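Local structure of biofilm-associated surface protein (Staphylococcus aureus, 7C7U) at residues Phe241-Ser244 against Gln250-Tyr253; Asn308-Lys311 against Asn316-Leu319; Leu395-Glu400 against Ser406-Glu411; Asp414-Gly417 against Asp422-Val425. The protein is a cell wall-anchored surface protein that binds calcium and takes part in biofilm formation, probably switching to functional amyloid as calcium binding changes. All coordinates share one frame; numbering follows the deposited sequence.

Interaction 1 of 4, residues Phe241-Ser244 against Gln250-Tyr253; sequences FSYS and QWAY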
loop_
_atom_site.group_PDB
_atom_site.type_symbol
_atom_site.label_atom_id
_atom_site.label_comp_id
_atom_site.label_asym_id
_atom_site.label_seq_id
_atom_site.Cartn_x
_atom_site.Cartn_y
_atom_site.Cartn_z
ATOM N N PHE A 241 30.331 13.540 -18.092
ATOM C CA PHE A 241 31.297 13.405 -17.010
ATOM C C PHE A 241 31.963 12.038 -16.991
ATOM O O PHE A 241 31.320 11.000 -17.181
ATOM C CB PHE A 241 30.608 13.651 -15.661
ATOM C CG PHE A 241 31.479 13.337 -14.487
ATOM C CD1 PHE A 241 32.512 14.193 -14.125
ATOM C CD2 PHE A 241 31.285 12.180 -13.757
ATOM C CE1 PHE A 241 33.321 13.897 -13.044
ATOM C CE2 PHE A 241 32.092 11.882 -12.673
ATOM C CZ PHE A 241 33.110 12.743 -12.318
ATOM N N SER A 242 33.257 12.050 -16.705
ATOM C CA SER A 242 34.043 10.836 -16.552
ATOM C C SER A 242 34.834 10.961 -15.255
ATOM O O SER A 242 35.563 11.947 -15.065
ATOM C CB SER A 242 34.969 10.648 -17.761
ATOM O OG SER A 242 35.417 9.319 -17.855
ATOM N N TYR A 243 34.660 9.986 -14.351
ATOM C CA TYR A 243 35.339 9.976 -13.055
ATOM C C TYR A 243 36.691 9.280 -13.195
ATOM O O TYR A 243 36.751 8.103 -13.565
ATOM C CB TYR A 243 34.498 9.266 -11.978
ATOM C CG TYR A 243 35.210 9.219 -10.637
ATOM C CD1 TYR A 243 35.112 10.284 -9.736
ATOM C CD2 TYR A 243 35.998 8.134 -10.277
ATOM C CE1 TYR A 243 35.759 10.257 -8.509
ATOM C CE2 TYR A 243 36.667 8.108 -9.057
ATOM C CZ TYR A 243 36.543 9.174 -8.181
ATOM O OH TYR A 243 37.189 9.157 -6.968
ATOM N N SER A 244 37.769 10.005 -12.900
ATOM C CA SER A 244 39.104 9.415 -12.819
ATOM C C SER A 244 39.965 10.327 -11.959
ATOM O O SER A 244 40.140 11.504 -12.284
ATOM C CB SER A 244 39.727 9.230 -14.207
ATOM O OG SER A 244 41.005 8.622 -14.096
ATOM N N GLN A 250 40.797 10.654 -4.531
ATOM C CA GLN A 250 39.536 9.925 -4.658
ATOM C C GLN A 250 38.416 10.598 -3.871
ATOM O O GLN A 250 38.619 11.127 -2.775
ATOM C CB GLN A 250 39.689 8.484 -4.182
ATOM C CG GLN A 250 40.508 7.592 -5.096
ATOM C CD GLN A 250 39.879 7.351 -6.456
ATOM O OE1 GLN A 250 38.689 7.068 -6.573
ATOM N NE2 GLN A 250 40.693 7.448 -7.504
ATOM N N TRP A 251 37.226 10.581 -4.452
ATOM C CA TRP A 251 36.040 11.081 -3.795
ATOM C C TRP A 251 35.511 10.067 -2.773
ATOM O O TRP A 251 35.884 8.892 -2.768
ATOM C CB TRP A 251 34.956 11.376 -4.824
ATOM C CG TRP A 251 35.231 12.527 -5.734
ATOM C CD1 TRP A 251 36.323 13.376 -5.721
ATOM C CD2 TRP A 251 34.395 12.971 -6.806
ATOM N NE1 TRP A 251 36.208 14.305 -6.742
ATOM C CE2 TRP A 251 35.043 14.075 -7.423
ATOM C CE3 TRP A 251 33.178 12.527 -7.323
ATOM C CZ2 TRP A 251 34.487 14.757 -8.491
ATOM C CZ3 TRP A 251 32.638 13.195 -8.404
ATOM C CH2 TRP A 251 33.292 14.298 -8.975
ATOM N N ALA A 252 34.575 10.518 -1.937
ATOM C CA ALA A 252 33.865 9.606 -1.046
ATOM C C ALA A 252 32.364 9.727 -1.259
ATOM O O ALA A 252 31.855 10.810 -1.552
ATOM C CB ALA A 252 34.199 9.894 0.424
ATOM N N TYR A 253 31.650 8.603 -1.085
ATOM C CA TYR A 253 30.199 8.613 -1.037
ATOM C C TYR A 253 29.749 8.613 0.422
ATOM O O TYR A 253 30.233 7.808 1.227
ATOM C CB TYR A 253 29.602 7.408 -1.770
ATOM C CG TYR A 253 28.098 7.467 -1.826
ATOM C CD1 TYR A 253 27.459 8.497 -2.505
ATOM C CD2 TYR A 253 27.305 6.491 -1.192
ATOM C CE1 TYR A 253 26.092 8.581 -2.546
ATOM C CE2 TYR A 253 25.946 6.573 -1.229
ATOM C CZ TYR A 253 25.340 7.597 -1.913
ATOM O OH TYR A 253 23.975 7.652 -1.953
#

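Interaction 2 of 4, residues Asn308-Lys311 against Asn316-Leu319; sequences NLNK and NNAL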
loop_
_atom_site.group_PDB
_atom_site.type_symbol
_atom_site.label_atom_id
_atom_site.label_comp_id
_atom_site.label_asym_id
_atom_site.label_seq_id
_atom_site.Cartn_x
_atom_site.Cartn_y
_atom_site.Cartn_z
ATOM N N ASN A 308 39.822 3.442 -6.049
ATOM C CA ASN A 308 39.266 3.779 -7.360
ATOM C C ASN A 308 37.746 3.668 -7.253
ATOM O O ASN A 308 37.190 2.583 -7.433
ATOM C CB ASN A 308 39.817 2.871 -8.453
ATOM C CG ASN A 308 39.452 3.354 -9.834
ATOM O OD1 ASN A 308 38.446 4.036 -10.002
ATOM N ND2 ASN A 308 40.264 3.013 -10.834
ATOM N N LEU A 309 37.083 4.808 -7.019
ATOM C CA LEU A 309 35.645 4.816 -6.767
ATOM C C LEU A 309 34.838 4.225 -7.919
ATOM O O LEU A 309 33.686 3.801 -7.714
ATOM C CB LEU A 309 35.189 6.247 -6.466
ATOM C CG LEU A 309 33.848 6.461 -5.763
ATOM C CD1 LEU A 309 33.773 5.674 -4.458
ATOM C CD2 LEU A 309 33.583 7.938 -5.524
ATOM N N ASN A 310 35.411 4.159 -9.121
ATOM C CA ASN A 310 34.734 3.478 -10.229
ATOM C C ASN A 310 34.375 2.032 -9.901
ATOM O O ASN A 310 33.484 1.463 -10.549
ATOM C CB ASN A 310 35.610 3.498 -11.484
ATOM C CG ASN A 310 35.693 4.869 -12.117
ATOM O OD1 ASN A 310 34.678 5.423 -12.526
ATOM N ND2 ASN A 310 36.902 5.399 -12.247
ATOM N N LYS A 311 35.050 1.413 -8.933
ATOM C CA LYS A 311 34.689 0.046 -8.571
ATOM C C LYS A 311 33.405 -0.023 -7.752
ATOM O O LYS A 311 32.786 -1.095 -7.673
ATOM C CB LYS A 311 35.834 -0.627 -7.800
ATOM C CG LYS A 311 37.134 -0.735 -8.601
ATOM C CD LYS A 311 38.149 -1.699 -8.023
ATOM C CE LYS A 311 39.126 -1.072 -7.094
ATOM N NZ LYS A 311 40.181 -2.054 -6.688
ATOM N N ASN A 316 28.907 5.872 -15.402
ATOM C CA ASN A 316 28.682 5.920 -16.852
ATOM C C ASN A 316 29.697 6.852 -17.525
ATOM O O ASN A 316 29.346 7.802 -18.221
ATOM C CB ASN A 316 27.243 6.344 -17.167
ATOM C CG ASN A 316 26.215 5.523 -16.410
ATOM O OD1 ASN A 316 26.251 4.299 -16.434
ATOM N ND2 ASN A 316 25.294 6.195 -15.739
ATOM N N ASN A 317 30.973 6.582 -17.282
ATOM C CA ASN A 317 32.040 7.465 -17.750
ATOM C C ASN A 317 31.979 7.715 -19.256
ATOM O O ASN A 317 31.886 6.781 -20.064
ATOM C CB ASN A 317 33.399 6.889 -17.357
ATOM C CG ASN A 317 33.649 6.976 -15.866
ATOM O OD1 ASN A 317 33.116 7.863 -15.186
ATOM N ND2 ASN A 317 34.456 6.054 -15.340
ATOM N N ALA A 318 32.037 8.999 -19.621
ATOM C CA ALA A 318 32.019 9.505 -20.991
ATOM C C ALA A 318 30.686 9.282 -21.689
ATOM O O ALA A 318 30.610 9.431 -22.902
ATOM C CB ALA A 318 33.157 8.922 -21.833
ATOM N N LEU A 319 29.627 8.923 -20.948
ATOM C CA LEU A 319 28.263 8.820 -21.427
ATOM C C LEU A 319 27.387 9.856 -20.730
ATOM O O LEU A 319 27.698 10.281 -19.619
ATOM C CB LEU A 319 27.686 7.422 -21.170
ATOM C CG LEU A 319 28.268 6.290 -22.027
ATOM C CD1 LEU A 319 27.970 4.937 -21.407
ATOM C CD2 LEU A 319 27.747 6.343 -23.462
#

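Interaction 3 of 4, residues Leu395-Glu400 against Ser406-Glu411; sequences LLDRYE and SDAENE. With CA (calcium ion), chain E; CA (calcium ion), chain D.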
loop_
_atom_site.group_PDB
_atom_site.type_symbol
_atom_site.label_atom_id
_atom_site.label_comp_id
_atom_site.label_asym_id
_atom_site.label_seq_id
_atom_site.Cartn_x
_atom_site.Cartn_y
_atom_site.Cartn_z
ATOM N N LEU A 395 -0.783 -3.942 9.387
ATOM C CA LEU A 395 -0.190 -4.250 8.085
ATOM C C LEU A 395 -0.046 -2.971 7.271
ATOM O O LEU A 395 -1.056 -2.337 6.943
ATOM C CB LEU A 395 -1.058 -5.231 7.306
ATOM C CG LEU A 395 -1.370 -6.579 7.948
ATOM C CD1 LEU A 395 -2.166 -7.439 6.951
ATOM C CD2 LEU A 395 -0.111 -7.293 8.391
ATOM N N LEU A 396 1.191 -2.636 6.882
ATOM C CA LEU A 396 1.413 -1.424 6.098
ATOM C C LEU A 396 0.544 -1.429 4.850
ATOM O O LEU A 396 0.264 -2.483 4.277
ATOM C CB LEU A 396 2.888 -1.300 5.689
ATOM C CG LEU A 396 3.896 -1.074 6.816
ATOM C CD1 LEU A 396 5.333 -0.973 6.281
ATOM C CD2 LEU A 396 3.512 0.192 7.598
ATOM N N ASP A 397 0.124 -0.232 4.423
ATOM C CA ASP A 397 -0.579 -0.062 3.153
ATOM C C ASP A 397 0.052 -0.886 2.044
ATOM O O ASP A 397 -0.617 -1.700 1.391
ATOM C CB ASP A 397 -0.567 1.405 2.724
ATOM C CG ASP A 397 -1.558 2.263 3.474
ATOM O OD1 ASP A 397 -1.882 1.952 4.629
ATOM O OD2 ASP A 397 -1.985 3.285 2.900
ATOM N N ARG A 398 1.352 -0.675 1.810
ATOM C CA ARG A 398 1.989 -1.341 0.678
ATOM C C ARG A 398 2.107 -2.839 0.902
ATOM O O ARG A 398 2.075 -3.604 -0.064
ATOM C CB ARG A 398 3.362 -0.728 0.389
ATOM C CG ARG A 398 4.453 -1.104 1.349
ATOM C CD ARG A 398 5.681 -0.247 1.073
ATOM N NE ARG A 398 5.449 1.134 1.465
ATOM C CZ ARG A 398 6.137 2.179 1.013
ATOM N NH1 ARG A 398 7.125 2.030 0.131
ATOM N NH2 ARG A 398 5.825 3.382 1.445
ATOM N N TYR A 399 2.238 -3.283 2.153
ATOM C CA TYR A 399 2.192 -4.717 2.414
ATOM C C TYR A 399 0.834 -5.294 2.043
ATOM O O TYR A 399 0.759 -6.344 1.396
ATOM C CB TYR A 399 2.522 -5.010 3.874
ATOM C CG TYR A 399 2.593 -6.481 4.214
ATOM C CD1 TYR A 399 1.439 -7.202 4.549
ATOM C CD2 TYR A 399 3.810 -7.152 4.214
ATOM C CE1 TYR A 399 1.499 -8.533 4.873
ATOM C CE2 TYR A 399 3.873 -8.511 4.530
ATOM C CZ TYR A 399 2.718 -9.188 4.866
ATOM O OH TYR A 399 2.752 -10.534 5.185
ATOM N N GLU A 400 -0.257 -4.618 2.433
ATOM C CA GLU A 400 -1.593 -5.130 2.115
ATOM C C GLU A 400 -1.812 -5.167 0.611
ATOM O O GLU A 400 -2.370 -6.138 0.079
ATOM C CB GLU A 400 -2.694 -4.300 2.798
ATOM C CG GLU A 400 -2.678 -4.362 4.332
ATOM C CD GLU A 400 -4.015 -4.004 4.991
ATOM O OE1 GLU A 400 -4.988 -4.803 4.869
ATOM O OE2 GLU A 400 -4.094 -2.941 5.666
ATOM N N SER A 406 -5.183 -7.946 1.348
ATOM C CA SER A 406 -6.245 -7.390 2.155
ATOM C C SER A 406 -6.450 -5.914 1.810
ATOM O O SER A 406 -5.615 -5.269 1.168
ATOM C CB SER A 406 -5.925 -7.564 3.637
ATOM O OG SER A 406 -4.546 -7.368 3.895
ATOM N N ASP A 407 -7.579 -5.379 2.261
ATOM C CA ASP A 407 -7.912 -3.983 2.029
ATOM C C ASP A 407 -7.077 -3.105 2.959
ATOM O O ASP A 407 -7.047 -3.336 4.174
ATOM C CB ASP A 407 -9.416 -3.780 2.252
ATOM C CG ASP A 407 -9.903 -2.384 1.868
ATOM O OD1 ASP A 407 -9.079 -1.461 1.669
ATOM O OD2 ASP A 407 -11.137 -2.212 1.781
ATOM N N ALA A 408 -6.364 -2.124 2.376
ATOM C CA ALA A 408 -5.539 -1.181 3.140
ATOM C C ALA A 408 -6.354 -0.126 3.890
ATOM O O ALA A 408 -5.788 0.572 4.744
ATOM C CB ALA A 408 -4.534 -0.481 2.219
ATOM N N GLU A 409 -7.648 0.028 3.581
ATOM C CA GLU A 409 -8.530 0.991 4.240
ATOM C C GLU A 409 -9.692 0.311 4.973
ATOM O O GLU A 409 -10.769 0.892 5.109
ATOM C CB GLU A 409 -9.068 2.011 3.235
ATOM C CG GLU A 409 -7.997 2.783 2.465
ATOM C CD GLU A 409 -7.907 2.359 1.004
ATOM O OE1 GLU A 409 -7.951 1.141 0.729
ATOM O OE2 GLU A 409 -7.797 3.245 0.128
ATOM N N ASN A 410 -9.506 -0.932 5.409
ATOM C CA ASN A 410 -10.482 -1.630 6.251
ATOM C C ASN A 410 -9.707 -2.552 7.174
ATOM O O ASN A 410 -9.004 -3.443 6.704
ATOM C CB ASN A 410 -11.493 -2.426 5.419
ATOM C CG ASN A 410 -12.597 -3.089 6.274
ATOM O OD1 ASN A 410 -12.481 -3.213 7.495
ATOM N ND2 ASN A 410 -13.669 -3.517 5.614
ATOM N N GLU A 411 -9.806 -2.335 8.477
ATOM C CA GLU A 411 -9.035 -3.167 9.394
ATOM C C GLU A 411 -9.567 -4.596 9.494
ATOM O O GLU A 411 -8.876 -5.449 10.051
ATOM C CB GLU A 411 -8.969 -2.516 10.788
ATOM C CG GLU A 411 -10.261 -2.485 11.598
ATOM C CD GLU A 411 -11.166 -1.326 11.228
ATOM O OE1 GLU A 411 -12.337 -1.318 11.667
ATOM O OE2 GLU A 411 -10.698 -0.404 10.531
HETATM CA CA CA E . -6.505 -3.876 6.305
HETATM CA CA CA D . -3.246 -1.663 7.299
HETATM O O HOH W 1 -3.449 0.032 5.381
#

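Interaction 4 of 4, residues Asp414-Gly417 against Asp422-Val425; sequences DGDG and DEVV. With CA (calcium ion), chain G; CA (calcium ion), chain F.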
loop_
_atom_site.group_PDB
_atom_site.type_symbol
_atom_site.label_atom_id
_atom_site.label_comp_id
_atom_site.label_asym_id
_atom_site.label_seq_id
_atom_site.Cartn_x
_atom_site.Cartn_y
_atom_site.Cartn_z
ATOM N N ASP A 414 -12.643 -8.964 5.618
ATOM C CA ASP A 414 -13.622 -10.009 5.335
ATOM C C ASP A 414 -14.861 -9.929 6.227
ATOM O O ASP A 414 -15.786 -10.731 6.042
ATOM C CB ASP A 414 -12.977 -11.410 5.373
ATOM C CG ASP A 414 -12.288 -11.719 6.667
ATOM O OD1 ASP A 414 -12.827 -11.391 7.744
ATOM O OD2 ASP A 414 -11.217 -12.339 6.612
ATOM N N GLY A 415 -14.854 -9.053 7.240
ATOM C CA GLY A 415 -15.974 -8.874 8.150
ATOM C C GLY A 415 -16.122 -9.868 9.280
ATOM O O GLY A 415 -17.120 -9.800 10.008
ATOM N N ASP A 416 -15.169 -10.770 9.486
ATOM C CA ASP A 416 -15.387 -11.851 10.446
ATOM C C ASP A 416 -15.045 -11.460 11.885
ATOM O O ASP A 416 -15.131 -12.308 12.782
ATOM C CB ASP A 416 -14.583 -13.096 10.033
ATOM C CG ASP A 416 -13.057 -12.916 10.216
ATOM O OD1 ASP A 416 -12.591 -11.807 10.612
ATOM O OD2 ASP A 416 -12.327 -13.897 9.952
ATOM N N GLY A 417 -14.659 -10.209 12.131
ATOM C CA GLY A 417 -14.359 -9.770 13.475
ATOM C C GLY A 417 -12.926 -9.974 13.916
ATOM O O GLY A 417 -12.542 -9.469 14.981
ATOM N N ASP A 422 -3.954 -9.268 12.780
ATOM C CA ASP A 422 -4.167 -10.381 13.701
ATOM C C ASP A 422 -4.342 -11.689 12.934
ATOM O O ASP A 422 -3.719 -12.706 13.255
ATOM C CB ASP A 422 -5.397 -10.111 14.573
ATOM C CG ASP A 422 -5.191 -8.968 15.527
ATOM O OD1 ASP A 422 -4.041 -8.781 15.986
ATOM O OD2 ASP A 422 -6.181 -8.261 15.814
ATOM N N GLU A 423 -5.144 -11.664 11.878
ATOM C CA GLU A 423 -5.348 -12.879 11.099
ATOM C C GLU A 423 -4.044 -13.380 10.486
ATOM O O GLU A 423 -3.707 -14.566 10.601
ATOM C CB GLU A 423 -6.408 -12.626 10.033
ATOM C CG GLU A 423 -7.803 -12.543 10.659
ATOM C CD GLU A 423 -8.861 -13.121 9.774
ATOM O OE1 GLU A 423 -9.643 -12.327 9.204
ATOM O OE2 GLU A 423 -8.903 -14.375 9.631
ATOM N N VAL A 424 -3.282 -12.488 9.847
ATOM C CA VAL A 424 -2.045 -12.929 9.213
ATOM C C VAL A 424 -1.066 -13.426 10.262
ATOM O O VAL A 424 -0.409 -14.460 10.080
ATOM C CB VAL A 424 -1.436 -11.796 8.364
ATOM C CG1 VAL A 424 0.018 -12.116 8.016
ATOM C CG2 VAL A 424 -2.252 -11.587 7.108
ATOM N N VAL A 425 -0.984 -12.730 11.387
ATOM C CA VAL A 425 0.072 -12.945 12.372
ATOM C C VAL A 425 -0.369 -13.863 13.505
ATOM O O VAL A 425 0.372 -14.758 13.911
ATOM C CB VAL A 425 0.553 -11.584 12.923
ATOM C CG1 VAL A 425 1.556 -11.792 14.037
ATOM C CG2 VAL A 425 1.177 -10.768 11.801
HETATM CA CA CA G . -10.743 -14.419 8.046
HETATM CA CA CA F . -11.159 -10.600 9.328
#

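Interaction 1 of 4, residues Phe241-Ser244 against Gln250-Tyr253
The rings of F241, Y243 and W251 gather into a small aromatic cluster where the loop after strand 228-237 turns back to enter strand 252-257. Y243 meets W251 edge to face: its CE1 lies 3.5 Å from W251 CD2, over one face of the indole and toward the rim, with the planes 68° apart. F241 takes a different pose. Its ring is nearly parallel to the six-membered ring of W251, at 11°, but slid so far along that the two barely overlap, and F241 CZ reaches W251 CH2 at 3.7 Å. With CG anti to the backbone N, the Y243 side chain runs straight across the gap between the segments.

Two hydrogen bonds grip the phenol oxygen at the far end. The backbone N of W251 donates to Y243 OH at 2.9 Å in a nearly straight bond (167°), and Y243 OH in turn donates to Q250 OE1 at 2.6 Å, arriving from well above the carbonyl plane. Q250 bends at chi2 to bring its amide back to this hydroxyl, and its OE1 also accepts from the backbone N of L309. The indole NE1 of W251 is bonded to E205.

The buried hydroxyl therefore acts as donor and acceptor at once, which probably holds the Y243 ring at a set depth, with its edge against the indole face.

Interaction 2 of 4, residues Asn308-Lys311 against Asn316-Leu319
N317 donates a side-chain N-H to the amide oxygen of N310, joining a type II beta turn, N316 to L319, to a short 3-10 segment that an Asx turn opens at N308. Both elements belong to the loop between strands 301-305 and 323-331.

From CB, the N310 side chain heads toward the turn, with CG beside the backbone N and anti to the carbonyl carbon (chi1 -72°). N310 CG lies 3.6 Å from N317 ND2. OD1 makes the bond across the contact, N310 OD1 accepting from N317 ND2 at 2.9 Å with an N-H...O angle of 158°. The donor stands above the carbonyl plane of N310 yet uses an N-H lying in its own amide plane, since the two amides are almost perpendicular (89°). The other branch, N310 ND2, turns back and donates to N308 OD1 at 3.0 Å, and it also bonds the backbone O of Y243.

N317 is held from its other amide atom as well: its OD1 accepts from the backbone N of Y243, so both asparagines reach the same neighbouring loop. N308 OD1 receives two donors from one residue, N310 ND2 in its carbonyl plane and N310 N, 3.2 Å away and tilted from that plane.

Interaction 3 of 4, residues Leu395-Glu400 against Ser406-Glu411
A pair of calcium ions in an EF-hand-like, aspartate-rich loop draws the start of helix 397-404 against the turn that follows it. Between the two segments, E400 is the residue that binds both ions. Its carboxylate holds one calcium through both oxygens, OE1 at 2.3 Å and the longer OE2 at 2.7 Å, while OE2 also binds the second calcium at 2.2 Å, bridging the ions. CG lies beside the backbone N (chi1 -64°), and the chain beyond it is extended, carrying the carboxylate out from the helix.

The turn supplies backbone oxygens to the ion gripped by both E400 oxygens: D407 O and N410 O, the latter at 2.6 Å. D407 and N410 are the ends of a type I beta turn, and the backbone N of E409 bonds D407 OD1 as an Asx turn. L395 O is a ligand of the second ion; D391 and D393 contribute to both sites, D389 to the second and D420 to the first. A water on that second ion links the segments, donating to D397 OD1 and A408 O; the D397 carboxylate is also bonded to S23.

The A408 methyl packs on D397, with A408 CB 4.1 Å from D397 CA. S406 OG lies 2.8 Å from E400 OE1, but its proton may instead go to another acceptor; S404 is its stronger partner.

E400 OE1 and D407 O approach to 2.6 Å, a closeness the shared calcium makes tolerable. The carboxylate probably depends on the cations to balance its charge, consistent with a calcium-responsive junction.

Interaction 4 of 4, residues Asp414-Gly417 against Asp422-Val425
E423 reaches from helix 420-427 to face the carboxylates of D414 and D416 in an EF-hand-like calcium loop, and two calcium ions fill the space where the three acids converge. This is the tight part of the contact. E423 OE1 bridges the ions, at 2.3 Å from one and 2.6 Å from the other, and OE2 adds a second grip on the latter; E423 OE2 is also bonded to T429. Each aspartate splits its two oxygens in the same way: OD1 of D414 and of D416 go to the first ion, and both OD2 atoms go to the second, D416 OD2 at 2.5 Å. The carboxylate of E423 stands at 67° to that of D414 but only 36° to that of D416. A bend at chi2 (-145°) helps to turn it into this position.

The metals are what bring the acids so close: D414 OD2 and E423 OE1 are 3.0 Å apart as fellow ligands of one calcium, not as hydrogen-bond partners. D414 OD1 has a further task, accepting from the backbone N of D416 at 3.0 Å in an Asx turn that curls the loop round the ions.

The looser side lies along the loop backbone, where the exposed G415 and G417, both with positive phi, contribute nothing to the contact.

D412 and K418 O complete the first site; S430 O, V433 O and E509, on strand 509-516, complete the second. With three carboxylates converging on two ions, loss of calcium would probably leave like charges facing one another and push the loop from the helix.

How the interactions relate
Following the chain from the N terminus, interaction 1 closes the short loop 241-253 ahead of strand 252-257, and interaction 2 then closes loop 308-319 between strands 301-305 and 323-331. The two loops lie side by side, joined by hydrogen bonds from each segment of interaction 1 to interaction 2. Interaction 3, with its centre about 42 Å from that of interaction 2, closes the turn after helix 397-404, and interaction 4 ties the next calcium loop to helix 420-427. These two touch where L395 and Y399 meet V424. All four follow in series, with none nesting or crossing: the first pair knits one end of the elongated molecule, the second its calcium-bound middle.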